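Local coordinates for class II aldolase/adducin N-terminal domain-containing protein (Thermoplasma acidophilum, PDB 3M4R) that binds a zinc ion in an AraD-like class II aldolase/adducin domain, the N-terminal part of a longer protein to which an oxidoreductase role is tentatively assigned, at residues 5-10 with 199-204; 23-28 with 68-73; 54-59 with 78-83; 96-101 with 113-118. All blocks are in the same frame, centred on the assembly; numbering follows the deposited sequence.

Contact 1 of 4, residues 5-10 with 199-204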
loop_
_atom_site.group_PDB
_atom_site.type_symbol
_atom_site.label_atom_id
_atom_site.label_comp_id
_atom_site.label_asym_id
_atom_site.label_seq_id
_atom_site.Cartn_x
_atom_site.Cartn_y
_atom_site.Cartn_z
ATOM N N GLN A 5 3.264 -4.077 18.851
ATOM C CA GLN A 5 4.174 -2.988 19.205
ATOM C C GLN A 5 4.527 -2.152 17.970
ATOM O O GLN A 5 4.479 -2.651 16.836
ATOM C CB GLN A 5 5.454 -3.534 19.873
ATOM C CG GLN A 5 6.177 -4.645 19.091
ATOM C CD GLN A 5 7.642 -4.790 19.473
ATOM O OE1 GLN A 5 8.350 -5.644 18.942
ATOM N NE2 GLN A 5 8.102 -3.951 20.391
ATOM N N ASN A 6 4.874 -0.882 18.207
ATOM C CA ASN A 6 5.303 0.068 17.170
ATOM C C ASN A 6 6.833 0.225 17.171
ATOM O O ASN A 6 7.409 0.870 18.068
ATOM C CB ASN A 6 4.633 1.417 17.442
ATOM C CG ASN A 6 4.867 2.420 16.334
ATOM O OD1 ASN A 6 6.005 2.748 16.009
ATOM N ND2 ASN A 6 3.786 2.940 15.784
ATOM N N ARG A 7 7.484 -0.340 16.161
ATOM C CA ARG A 7 8.939 -0.509 16.169
ATOM C C ARG A 7 9.744 0.539 15.365
ATOM O O ARG A 7 10.915 0.295 15.042
ATOM C CB ARG A 7 9.281 -1.920 15.657
ATOM C CG ARG A 7 8.406 -3.040 16.238
ATOM C CD ARG A 7 8.864 -4.443 15.770
ATOM N NE ARG A 7 7.750 -5.399 15.640
ATOM C CZ ARG A 7 7.868 -6.712 15.389
ATOM N NH1 ARG A 7 6.777 -7.477 15.286
ATOM N NH2 ARG A 7 9.064 -7.274 15.238
ATOM N N TRP A 8 9.155 1.696 15.050
ATOM C CA TRP A 8 9.823 2.672 14.154
ATOM C C TRP A 8 10.879 3.433 14.942
ATOM O O TRP A 8 10.529 4.132 15.881
ATOM C CB TRP A 8 8.812 3.650 13.530
ATOM C CG TRP A 8 9.374 4.490 12.395
ATOM C CD1 TRP A 8 10.174 5.579 12.514
ATOM C CD2 TRP A 8 9.158 4.306 10.980
ATOM N NE1 TRP A 8 10.488 6.082 11.274
ATOM C CE2 TRP A 8 9.876 5.323 10.313
ATOM C CE3 TRP A 8 8.444 3.379 10.219
ATOM C CZ2 TRP A 8 9.898 5.444 8.932
ATOM C CZ3 TRP A 8 8.461 3.508 8.820
ATOM C CH2 TRP A 8 9.192 4.527 8.200
ATOM N N ALA A 9 12.153 3.279 14.578
ATOM C CA ALA A 9 13.271 3.843 15.358
ATOM C C ALA A 9 14.026 4.983 14.651
ATOM O O ALA A 9 14.429 5.951 15.286
ATOM C CB ALA A 9 14.250 2.720 15.791
ATOM N N GLU A 10 14.203 4.894 13.343
ATOM C CA GLU A 10 15.010 5.890 12.632
ATOM C C GLU A 10 14.368 7.275 12.537
ATOM O O GLU A 10 13.197 7.473 12.845
ATOM C CB GLU A 10 15.347 5.385 11.235
ATOM C CG GLU A 10 16.158 4.099 11.225
ATOM C CD GLU A 10 17.460 4.238 11.956
ATOM O OE1 GLU A 10 18.181 5.252 11.745
ATOM O OE2 GLU A 10 17.759 3.334 12.762
ATOM N N GLU A 199 4.669 8.111 9.406
ATOM C CA GLU A 199 3.240 8.443 9.474
ATOM C C GLU A 199 2.390 7.285 8.986
ATOM O O GLU A 199 1.419 6.910 9.629
ATOM C CB GLU A 199 2.904 9.681 8.638
ATOM C CG GLU A 199 2.775 10.983 9.392
ATOM C CD GLU A 199 2.597 12.162 8.452
ATOM O OE1 GLU A 199 2.174 11.981 7.259
ATOM O OE2 GLU A 199 2.907 13.267 8.888
ATOM N N ALA A 200 2.726 6.746 7.814
ATOM C CA ALA A 200 1.983 5.609 7.263
ATOM C C ALA A 200 2.085 4.379 8.177
ATOM O O ALA A 200 1.094 3.678 8.400
ATOM C CB ALA A 200 2.502 5.253 5.824
ATOM N N TYR A 201 3.291 4.133 8.677
ATOM C CA TYR A 201 3.557 3.011 9.587
ATOM C C TYR A 201 2.800 3.162 10.890
ATOM O O TYR A 201 2.118 2.257 11.331
ATOM C CB TYR A 201 5.034 2.929 9.957
ATOM C CG TYR A 201 5.336 1.800 10.925
ATOM C CD1 TYR A 201 5.327 0.484 10.481
ATOM C CD2 TYR A 201 5.606 2.037 12.276
ATOM C CE1 TYR A 201 5.580 -0.577 11.354
ATOM C CE2 TYR A 201 5.867 0.966 13.174
ATOM C CZ TYR A 201 5.855 -0.337 12.682
ATOM O OH TYR A 201 6.097 -1.422 13.497
ATOM N N ASP A 202 2.961 4.290 11.552
ATOM C CA ASP A 202 2.290 4.456 12.856
ATOM C C ASP A 202 0.775 4.251 12.700
ATOM O O ASP A 202 0.121 3.659 13.574
ATOM C CB ASP A 202 2.573 5.843 13.469
ATOM C CG ASP A 202 4.034 6.011 13.978
ATOM O OD1 ASP A 202 4.789 5.005 14.134
ATOM O OD2 ASP A 202 4.404 7.182 14.274
ATOM N N ARG A 203 0.208 4.762 11.605
ATOM C CA ARG A 203 -1.218 4.606 11.354
ATOM C C ARG A 203 -1.559 3.150 11.166
ATOM O O ARG A 203 -2.622 2.701 11.627
ATOM C CB ARG A 203 -1.688 5.367 10.115
ATOM C CG ARG A 203 -1.765 6.859 10.308
ATOM C CD ARG A 203 -1.909 7.689 9.038
ATOM N NE ARG A 203 -2.152 9.084 9.426
ATOM C CZ ARG A 203 -1.935 10.157 8.684
ATOM N NH1 ARG A 203 -1.478 10.050 7.469
ATOM N NH2 ARG A 203 -2.183 11.360 9.186
ATOM N N HIS A 204 -0.672 2.399 10.512
ATOM C CA HIS A 204 -0.929 0.978 10.315
ATOM C C HIS A 204 -0.993 0.218 11.656
ATOM O O HIS A 204 -1.904 -0.578 11.904
ATOM C CB HIS A 204 0.144 0.366 9.424
ATOM C CG HIS A 204 -0.390 -0.654 8.474
ATOM N ND1 HIS A 204 -0.826 -0.326 7.202
ATOM C CD2 HIS A 204 -0.551 -1.992 8.593
ATOM C CE1 HIS A 204 -1.289 -1.420 6.606
ATOM N NE2 HIS A 204 -1.100 -2.448 7.411
#
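Tyr201 and Asn6 each carry CG anti to the backbone N, Tyr201 at chi1 179° and Asn6 at chi1 -173°, and beyond those two carbons the phenol ring and the carboxamide meet. The contact straps the N-terminal loop of this class II aldolase/adducin domain onto its last helix, 197-215, and does so near the surface, with Tyr201 the one buried residue among those that touch. The ring of Tyr201 lies flanked by the loop: Asn6 OD1 sits in its plane at the edge, 3.4 Å from Tyr201 CE2, and the amide and ring planes stand 84° apart. At the far end of the phenol, Arg7 N donates to Tyr201 OH over 3.2 Å, an almost straight bond that fixes the backbone of the loop to a buried side chain. Trp8 covers the base of the tyrosine, its CE3 3.4 Å from Tyr201 CB; the two rings are oblique, with centroids 5.6 Å apart. Beyond the segments Trp8 meets Tyr22 edge-to-face, while Leu26 of helix 16-28 packs on both Trp8 and Tyr201. Asp202 is shared: its OD2 forms a salt bridge with Lys198, and its OD1 accepts from Asn6 ND2 at 2.8 Å, the nitrogen approaching from above the carboxylate plane while Asp202 OD1 stays close to the plane of the Asn6 amide.

Contact 2 of 4, residues 23-28 with 68-73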
loop_
_atom_site.group_PDB
_atom_site.type_symbol
_atom_site.label_atom_id
_atom_site.label_comp_id
_atom_site.label_asym_id
_atom_site.label_seq_id
_atom_site.Cartn_x
_atom_site.Cartn_y
_atom_site.Cartn_z
ATOM N N GLY A 23 10.517 0.916 6.212
ATOM C CA GLY A 23 9.142 0.660 6.593
ATOM C C GLY A 23 8.695 -0.744 6.224
ATOM O O GLY A 23 8.002 -1.389 6.985
ATOM N N SER A 24 9.104 -1.186 5.039
ATOM C CA SER A 24 8.732 -2.495 4.523
ATOM C C SER A 24 9.269 -3.564 5.426
ATOM O O SER A 24 8.569 -4.487 5.796
ATOM C CB SER A 24 9.288 -2.654 3.134
ATOM O OG SER A 24 8.678 -1.687 2.311
ATOM N N ARG A 25 10.523 -3.424 5.793
ATOM C CA ARG A 25 11.150 -4.391 6.704
ATOM C C ARG A 25 10.404 -4.512 8.035
ATOM O O ARG A 25 10.188 -5.627 8.515
ATOM C CB ARG A 25 12.606 -4.040 6.904
ATOM C CG ARG A 25 13.439 -4.301 5.654
ATOM C CD ARG A 25 14.794 -3.668 5.781
ATOM N NE ARG A 25 15.624 -3.981 4.630
ATOM C CZ ARG A 25 16.895 -3.607 4.479
ATOM N NH1 ARG A 25 17.530 -2.952 5.443
ATOM N NH2 ARG A 25 17.561 -3.955 3.388
ATOM N N LEU A 26 10.012 -3.387 8.625
ATOM C CA LEU A 26 9.261 -3.390 9.899
ATOM C C LEU A 26 7.930 -4.139 9.766
ATOM O O LEU A 26 7.620 -4.957 10.566
ATOM C CB LEU A 26 8.962 -1.966 10.348
ATOM C CG LEU A 26 10.140 -1.166 10.908
ATOM C CD1 LEU A 26 9.615 0.132 11.487
ATOM C CD2 LEU A 26 10.909 -1.926 11.966
ATOM N N ILE A 27 7.180 -3.868 8.708
ATOM C CA ILE A 27 5.914 -4.524 8.468
ATOM C C ILE A 27 6.097 -6.027 8.235
ATOM O O ILE A 27 5.339 -6.834 8.774
ATOM C CB ILE A 27 5.241 -3.932 7.222
ATOM C CG1 ILE A 27 4.778 -2.498 7.484
ATOM C CG2 ILE A 27 4.061 -4.782 6.756
ATOM C CD1 ILE A 27 3.977 -2.333 8.708
ATOM N N GLY A 28 7.068 -6.401 7.396
ATOM C CA GLY A 28 7.322 -7.816 7.083
ATOM C C GLY A 28 7.950 -8.569 8.243
ATOM O O GLY A 28 8.041 -9.783 8.207
ATOM N N GLY A 68 9.791 -8.347 4.184
ATOM C CA GLY A 68 10.597 -8.508 5.424
ATOM C C GLY A 68 12.099 -8.300 5.242
ATOM O O GLY A 68 12.764 -7.738 6.132
ATOM N N THR A 69 12.609 -8.725 4.080
ATOM C CA THR A 69 14.035 -8.716 3.761
ATOM C C THR A 69 14.299 -7.899 2.493
ATOM O O THR A 69 15.307 -8.057 1.834
ATOM C CB THR A 69 14.554 -10.178 3.598
ATOM O OG1 THR A 69 13.835 -10.822 2.556
ATOM C CG2 THR A 69 14.336 -10.963 4.867
ATOM N N ILE A 70 13.402 -6.971 2.193
ATOM C CA ILE A 70 13.475 -6.243 0.946
ATOM C C ILE A 70 14.688 -5.279 0.970
ATOM O O ILE A 70 15.198 -4.907 2.037
ATOM C CB ILE A 70 12.169 -5.520 0.661
ATOM C CG1 ILE A 70 11.990 -5.294 -0.865
ATOM C CG2 ILE A 70 12.082 -4.193 1.450
ATOM C CD1 ILE A 70 10.537 -5.024 -1.232
ATOM N N ASP A 71 15.172 -4.958 -0.218
ATOM C CA ASP A 71 16.182 -3.922 -0.405
ATOM C C ASP A 71 15.780 -3.064 -1.593
ATOM O O ASP A 71 14.662 -3.182 -2.084
ATOM C CB ASP A 71 17.611 -4.514 -0.509
ATOM C CG ASP A 71 17.862 -5.272 -1.770
ATOM O OD1 ASP A 71 17.105 -5.165 -2.787
ATOM O OD2 ASP A 71 18.885 -6.001 -1.764
ATOM N N SER A 72 16.656 -2.157 -2.011
ATOM C CA SER A 72 16.249 -1.161 -3.012
ATOM C C SER A 72 15.833 -1.822 -4.311
ATOM O O SER A 72 14.950 -1.305 -5.006
ATOM C CB SER A 72 17.363 -0.138 -3.284
ATOM O OG SER A 72 18.625 -0.763 -3.462
ATOM N N ARG A 73 16.437 -2.976 -4.620
ATOM C CA ARG A 73 16.115 -3.754 -5.820
ATOM C C ARG A 73 14.680 -4.202 -5.843
ATOM O O ARG A 73 14.139 -4.512 -6.895
ATOM C CB ARG A 73 16.968 -5.037 -5.928
ATOM C CG ARG A 73 18.413 -4.837 -6.257
ATOM C CD ARG A 73 19.132 -6.183 -6.166
ATOM N NE ARG A 73 18.697 -6.924 -4.982
ATOM C CZ ARG A 73 18.976 -8.197 -4.752
ATOM N NH1 ARG A 73 19.685 -8.897 -5.620
ATOM N NH2 ARG A 73 18.547 -8.768 -3.645
#
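Gly28 and Gly68 bring the two backbones together, CA to CA 3.7 Å, near the end of segment 23-28, whose helical course is borne out by the bonds from Ile27 N to Gly23 O and from Gly28 N to Ser24 O. In the class II aldolase/adducin fold of this domain, the contact lays the connection between strands 54-61 and 75-79 against helix 16-28. Neither glycine has a side chain, and the two backbones meet directly.

From the helix, Arg25 reaches across to the loop at Ile70 with its chain extended from CG to NE (chi2 168°, chi3 177°). On the way its CG passes 3.5 Å from Gly68 O. The guanidinium then grips a single carbonyl side-on: Ile70 O accepts from Arg25 NE at 2.8 Å and from Arg25 NH2 at 2.9 Å. The oxygen lies within 9° of the guanidinium plane, so the group presents its edge to the carbonyl, and the two hydrogen bonds to one oxygen restrain its rotation. Asp71 CB comes up at the same edge. The carboxylate of Asp71 is turned instead to Arg73 within the loop, in a salt bridge that, in the Arg73 conformer modelled here, has a straight NE bond to the syn lone pair of OD1.

On the buried side of the contact Ser24 faces Ile70. Its hydroxyl is engaged elsewhere, by Val20 O and Thr41 OG1, and what it offers the loop is carbon: Ser24 CB lies 3.6 Å from Ile70 CG2.

Contact 3 of 4, residues 54-59 with 78-83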
loop_
_atom_site.group_PDB
_atom_site.type_symbol
_atom_site.label_atom_id
_atom_site.label_comp_id
_atom_site.label_asym_id
_atom_site.label_seq_id
_atom_site.Cartn_x
_atom_site.Cartn_y
_atom_site.Cartn_z
ATOM N N ILE A 54 12.887 14.858 -15.738
ATOM C CA ILE A 54 12.637 14.730 -14.292
ATOM C C ILE A 54 11.165 14.386 -14.176
ATOM O O ILE A 54 10.325 15.092 -14.726
ATOM C CB ILE A 54 13.012 16.006 -13.495
ATOM C CG1 ILE A 54 14.452 16.387 -13.774
ATOM C CG2 ILE A 54 12.937 15.766 -11.960
ATOM C CD1 ILE A 54 15.457 15.191 -13.663
ATOM N N ILE A 55 10.851 13.262 -13.543
ATOM C CA ILE A 55 9.469 12.736 -13.551
ATOM C C ILE A 55 9.074 12.192 -12.204
ATOM O O ILE A 55 9.940 11.850 -11.394
ATOM C CB ILE A 55 9.284 11.566 -14.581
ATOM C CG1 ILE A 55 10.372 10.494 -14.407
ATOM C CG2 ILE A 55 9.281 12.098 -16.054
ATOM C CD1 ILE A 55 9.944 9.076 -14.881
ATOM N N SER A 56 7.760 12.046 -12.011
ATOM C CA SER A 56 7.200 11.503 -10.805
ATOM C C SER A 56 7.082 9.968 -10.943
ATOM O O SER A 56 6.531 9.490 -11.917
ATOM C CB SER A 56 5.825 12.143 -10.563
ATOM O OG SER A 56 5.269 11.552 -9.428
ATOM N N VAL A 57 7.709 9.234 -10.032
ATOM C CA VAL A 57 7.838 7.790 -10.153
ATOM C C VAL A 57 7.235 7.176 -8.887
ATOM O O VAL A 57 7.523 7.642 -7.775
ATOM C CB VAL A 57 9.296 7.338 -10.303
ATOM C CG1 VAL A 57 9.415 5.829 -10.333
ATOM C CG2 VAL A 57 9.966 7.951 -11.636
ATOM N N LEU A 58 6.402 6.152 -9.075
ATOM C CA LEU A 58 5.952 5.304 -8.022
ATOM C C LEU A 58 6.897 4.146 -7.925
ATOM O O LEU A 58 6.995 3.326 -8.807
ATOM C CB LEU A 58 4.500 4.799 -8.245
ATOM C CG LEU A 58 3.922 3.889 -7.144
ATOM C CD1 LEU A 58 3.541 4.718 -5.872
ATOM C CD2 LEU A 58 2.709 3.141 -7.740
ATOM N N ARG A 59 7.615 4.082 -6.815
ATOM C CA ARG A 59 8.507 2.968 -6.538
ATOM C C ARG A 59 7.702 2.015 -5.665
ATOM O O ARG A 59 7.395 2.309 -4.504
ATOM C CB ARG A 59 9.772 3.460 -5.808
ATOM C CG ARG A 59 10.851 4.122 -6.700
ATOM C CD ARG A 59 11.645 3.079 -7.490
ATOM N NE ARG A 59 12.372 3.664 -8.608
ATOM C CZ ARG A 59 13.037 2.995 -9.558
ATOM N NH1 ARG A 59 13.158 1.687 -9.531
ATOM N NH2 ARG A 59 13.592 3.669 -10.575
ATOM N N ILE A 78 7.447 2.903 -11.538
ATOM C CA ILE A 78 6.294 3.065 -12.431
ATOM C C ILE A 78 6.065 4.538 -12.657
ATOM O O ILE A 78 6.042 5.346 -11.711
ATOM C CB ILE A 78 5.010 2.387 -11.824
ATOM C CG1 ILE A 78 5.255 0.892 -11.567
ATOM C CG2 ILE A 78 3.735 2.585 -12.703
ATOM C CD1 ILE A 78 5.513 -0.005 -12.819
ATOM N N ARG A 79 5.909 4.929 -13.897
ATOM C CA ARG A 79 5.655 6.343 -14.196
ATOM C C ARG A 79 4.300 6.730 -13.637
ATOM O O ARG A 79 3.316 6.103 -13.951
ATOM C CB ARG A 79 5.663 6.613 -15.701
ATOM C CG ARG A 79 6.963 6.250 -16.392
ATOM C CD ARG A 79 6.948 6.457 -17.915
ATOM N NE ARG A 79 8.321 6.241 -18.328
ATOM C CZ ARG A 79 9.240 7.182 -18.473
ATOM N NH1 ARG A 79 8.939 8.472 -18.359
ATOM N NH2 ARG A 79 10.464 6.812 -18.791
HETATM N N MSE A 80 4.247 7.778 -12.809
HETATM C CA MSE A 80 2.985 8.211 -12.224
HETATM C C MSE A 80 2.079 8.808 -13.278
HETATM O O MSE A 80 0.873 8.598 -13.207
HETATM C CB MSE A 80 3.176 9.227 -11.081
HETATM C CG MSE A 80 3.460 8.502 -9.727
HETATM SE SE MSE A 80 1.940 7.496 -9.011
HETATM C CE MSE A 80 0.837 9.076 -8.717
ATOM N N ASP A 81 2.629 9.524 -14.249
ATOM C CA ASP A 81 1.817 10.034 -15.354
ATOM C C ASP A 81 1.016 8.902 -15.990
ATOM O O ASP A 81 -0.174 9.024 -16.188
ATOM C CB ASP A 81 2.692 10.636 -16.452
ATOM C CG ASP A 81 3.060 12.081 -16.192
ATOM O OD1 ASP A 81 2.523 12.690 -15.240
ATOM O OD2 ASP A 81 3.889 12.626 -16.990
ATOM N N ASP A 82 1.685 7.782 -16.256
ATOM C CA ASP A 82 1.056 6.596 -16.849
ATOM C C ASP A 82 0.005 5.971 -15.890
ATOM O O ASP A 82 -1.118 5.671 -16.263
ATOM C CB ASP A 82 2.103 5.550 -17.157
ATOM C CG ASP A 82 2.961 5.878 -18.376
ATOM O OD1 ASP A 82 2.888 7.025 -18.884
ATOM O OD2 ASP A 82 3.680 4.946 -18.834
ATOM N N ALA A 83 0.399 5.745 -14.651
ATOM C CA ALA A 83 -0.512 5.159 -13.686
ATOM C C ALA A 83 -1.739 6.031 -13.457
ATOM O O ALA A 83 -2.843 5.541 -13.448
ATOM C CB ALA A 83 0.252 4.813 -12.345
HETATM O O HOH W 1 5.511 10.136 -14.461
#
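Met80, a selenomethionine, lies against strand 54-59 for most of its length. Its CB sits over Ser56, 3.5 Å from both Ser56 O and Ser56 OG. CG, placed anti to the carbonyl carbon (chi1 -84°), stays beside the same hydroxyl oxygen and also nears Leu58 N. The chain then bends at chi2, and SE settles 3.8 Å from Leu58 CB; a second bend at chi3 carries CE away from the strand.

Strand 75-79, an outermost strand of the mixed sheet of this class II aldolase/adducin domain, runs antiparallel to strand 54-61. Leu58 and Ile78 are a hydrogen-bonded pair, with Leu58 N to Ile78 O and Ile78 N to Leu58 O both at 2.8 Å, and Val57 and Arg79 are the neighbouring non-hydrogen-bonded pair, where Val57 CA makes a CA-H...O contact with Ile78 O. Arg79 is also at the N-cap position of helix 80-85, and one more backbone hydrogen bond follows, from Met80 N to Ser56 O at 3.0 Å. A water also donates to Ser56 O and accepts from Asp81 N, so the first turn of the helix is tied to the strand twice.

On the sheet face of Val57 and Arg79, the guanidinium of Arg79, whose NH1 forms a salt bridge with Asp49, has Ile55 CD1 over one face in the conformer modelled here, 3.7 Å from Arg79 NH1.

Contact 4 of 4, residues 96-101 with 113-118. With ZN (zinc ion), chain B.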
loop_
_atom_site.group_PDB
_atom_site.type_symbol
_atom_site.label_atom_id
_atom_site.label_comp_id
_atom_site.label_asym_id
_atom_site.label_seq_id
_atom_site.Cartn_x
_atom_site.Cartn_y
_atom_site.Cartn_z
ATOM N N ALA A 96 -4.802 -7.410 -18.416
ATOM C CA ALA A 96 -4.635 -6.079 -18.995
ATOM C C ALA A 96 -3.905 -5.157 -18.023
ATOM O O ALA A 96 -3.073 -4.327 -18.405
ATOM C CB ALA A 96 -5.973 -5.475 -19.358
HETATM N N MSE A 97 -4.263 -5.275 -16.754
HETATM C CA MSE A 97 -3.611 -4.516 -15.726
HETATM C C MSE A 97 -2.098 -4.807 -15.726
HETATM O O MSE A 97 -1.265 -3.872 -15.716
HETATM C CB MSE A 97 -4.299 -4.855 -14.383
HETATM C CG MSE A 97 -4.089 -3.887 -13.364
HETATM SE SE MSE A 97 -4.890 -4.527 -11.686
HETATM C CE MSE A 97 -4.012 -6.236 -11.334
ATOM N N VAL A 98 -1.722 -6.088 -15.805
ATOM C CA VAL A 98 -0.302 -6.438 -15.785
ATOM C C VAL A 98 0.408 -5.856 -16.994
ATOM O O VAL A 98 1.508 -5.324 -16.878
ATOM C CB VAL A 98 -0.077 -7.975 -15.691
ATOM C CG1 VAL A 98 1.338 -8.389 -16.083
ATOM C CG2 VAL A 98 -0.426 -8.450 -14.275
ATOM N N ASP A 99 -0.211 -5.987 -18.168
ATOM C CA ASP A 99 0.354 -5.424 -19.381
ATOM C C ASP A 99 0.505 -3.913 -19.264
ATOM O O ASP A 99 1.507 -3.350 -19.687
ATOM C CB ASP A 99 -0.530 -5.704 -20.584
ATOM C CG ASP A 99 0.173 -5.395 -21.877
ATOM O OD1 ASP A 99 1.316 -5.875 -22.055
ATOM O OD2 ASP A 99 -0.394 -4.635 -22.677
ATOM N N TYR A 100 -0.512 -3.248 -18.719
ATOM C CA TYR A 100 -0.454 -1.763 -18.558
ATOM C C TYR A 100 0.727 -1.351 -17.721
ATOM O O TYR A 100 1.501 -0.435 -18.065
ATOM C CB TYR A 100 -1.738 -1.230 -17.951
ATOM C CG TYR A 100 -1.912 0.278 -17.981
ATOM C CD1 TYR A 100 -1.248 1.092 -17.097
ATOM C CD2 TYR A 100 -2.770 0.881 -18.912
ATOM C CE1 TYR A 100 -1.437 2.480 -17.106
ATOM C CE2 TYR A 100 -2.941 2.261 -18.942
ATOM C CZ TYR A 100 -2.287 3.034 -18.064
ATOM O OH TYR A 100 -2.474 4.386 -18.136
ATOM N N LEU A 101 0.874 -2.027 -16.600
ATOM C CA LEU A 101 1.948 -1.728 -15.699
ATOM C C LEU A 101 3.326 -1.956 -16.322
ATOM O O LEU A 101 4.213 -1.146 -16.102
ATOM C CB LEU A 101 1.796 -2.490 -14.373
ATOM C CG LEU A 101 0.625 -2.111 -13.480
ATOM C CD1 LEU A 101 0.504 -3.105 -12.346
ATOM C CD2 LEU A 101 0.762 -0.647 -12.927
ATOM N N PRO A 113 6.169 -5.329 -11.152
ATOM C CA PRO A 113 5.619 -4.624 -10.021
ATOM C C PRO A 113 4.424 -5.391 -9.431
ATOM O O PRO A 113 3.775 -6.192 -10.121
ATOM C CB PRO A 113 5.169 -3.273 -10.625
ATOM C CG PRO A 113 4.811 -3.623 -12.029
ATOM C CD PRO A 113 5.799 -4.682 -12.440
ATOM N N SER A 114 4.195 -5.178 -8.141
ATOM C CA SER A 114 3.018 -5.712 -7.438
ATOM C C SER A 114 1.763 -5.617 -8.297
ATOM O O SER A 114 1.499 -4.567 -8.881
ATOM C CB SER A 114 2.760 -4.899 -6.152
ATOM O OG SER A 114 1.580 -5.363 -5.471
ATOM N N VAL A 115 1.003 -6.705 -8.362
ATOM C CA VAL A 115 -0.361 -6.685 -8.967
ATOM C C VAL A 115 -1.328 -5.688 -8.273
ATOM O O VAL A 115 -2.373 -5.310 -8.849
ATOM C CB VAL A 115 -0.997 -8.125 -9.094
ATOM C CG1 VAL A 115 -0.108 -9.021 -9.953
ATOM C CG2 VAL A 115 -1.246 -8.801 -7.703
ATOM N N GLU A 116 -0.957 -5.187 -7.087
ATOM C CA GLU A 116 -1.765 -4.175 -6.381
ATOM C C GLU A 116 -1.274 -2.770 -6.544
ATOM O O GLU A 116 -1.665 -1.888 -5.764
ATOM C CB GLU A 116 -1.829 -4.531 -4.868
ATOM C CG GLU A 116 -2.263 -5.972 -4.719
ATOM C CD GLU A 116 -2.909 -6.308 -3.399
ATOM O OE1 GLU A 116 -2.147 -6.812 -2.515
ATOM O OE2 GLU A 116 -4.164 -6.122 -3.268
ATOM N N THR A 117 -0.468 -2.521 -7.583
ATOM C CA THR A 117 0.157 -1.231 -7.758
ATOM C C THR A 117 -0.822 -0.093 -7.825
ATOM O O THR A 117 -0.518 1.019 -7.357
ATOM C CB THR A 117 1.098 -1.216 -9.022
ATOM O OG1 THR A 117 2.227 -2.072 -8.768
ATOM C CG2 THR A 117 1.569 0.182 -9.310
ATOM N N PHE A 118 -1.975 -0.320 -8.424
ATOM C CA PHE A 118 -2.945 0.773 -8.544
ATOM C C PHE A 118 -3.542 1.225 -7.210
ATOM O O PHE A 118 -3.929 2.382 -7.098
ATOM C CB PHE A 118 -4.041 0.457 -9.519
ATOM C CG PHE A 118 -3.576 0.504 -10.960
ATOM C CD1 PHE A 118 -3.249 1.704 -11.540
ATOM C CD2 PHE A 118 -3.389 -0.649 -11.679
ATOM C CE1 PHE A 118 -2.797 1.758 -12.856
ATOM C CE2 PHE A 118 -2.951 -0.599 -13.016
ATOM C CZ PHE A 118 -2.651 0.616 -13.593
HETATM ZN ZN ZN B . -3.944 -7.013 -1.142
HETATM O O HOH W 2 -4.347 -8.699 -2.184
#
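Pro113 meets helix 94-103 first, its CG 4.0 Å from Leu101 CB. Ser114 CB points away from the helix, and its OG accepts from Glu116 N in an ST turn; Ser114 O, near Leu101 CD1, takes both Thr117 N and Thr117 OG1, the hydroxyl on a lone pair. Val115 turns its carbonyl to the selenomethionine Met97, whose CE comes within 3.1 Å of Val115 O, while Val98 CG2 is 4.4 Å from Val115 CG1.

Ser114 to Thr117 make a type I beta turn, and from it Glu116 points to the other side, into the zinc site of this class II aldolase/adducin domain. Its OE1 and OE2 both bind the zinc ion at 2.3 Å; a water, His130, His132 and His188 complete the site, and Asn40 donates to OE1. Thr117 CG2 meets Leu101 CD2 at 3.8 Å, and Thr117 CB lies beside Leu101 CD1.

Phe118 lies among Met97, Tyr100 and Leu101. Its edge is offset toward the face of Tyr100, planes 60° apart, with CZ 3.8 Å from Tyr100 CD1. Met97 CG, anti to the backbone N (chi1 -160°), packs 3.5 Å from Phe118 CE2. Met97 SE, at the ring edge 5.4 Å from the Phe118 centroid, makes a Met-aromatic contact, and Leu101 CD2 touches Phe118 CZ.

Contact 1 joins the N-terminal loop to the last helix, and the other three are nested inside the long loop it closes. Contacts 2 and 3 interlock along the chain; contact 4 follows both. Two neighbouring pairs result, each with centres about 13 Å apart. Contacts 1 and 2 meet through helix 16-28, where Ile27 CD1 packs 3.6 Å from Tyr201 CE1. Contacts 3 and 4 meet through Leu58 on Thr117 and a probable hydrogen bond between Asp82 O and Tyr100 OH. Strands 54-61 and 75-79 lie at one edge of the seven-strand mixed sheet, so contact 3 backs helix 117-121, whose preceding turn carries Glu116; only contact 4 contains a zinc ligand.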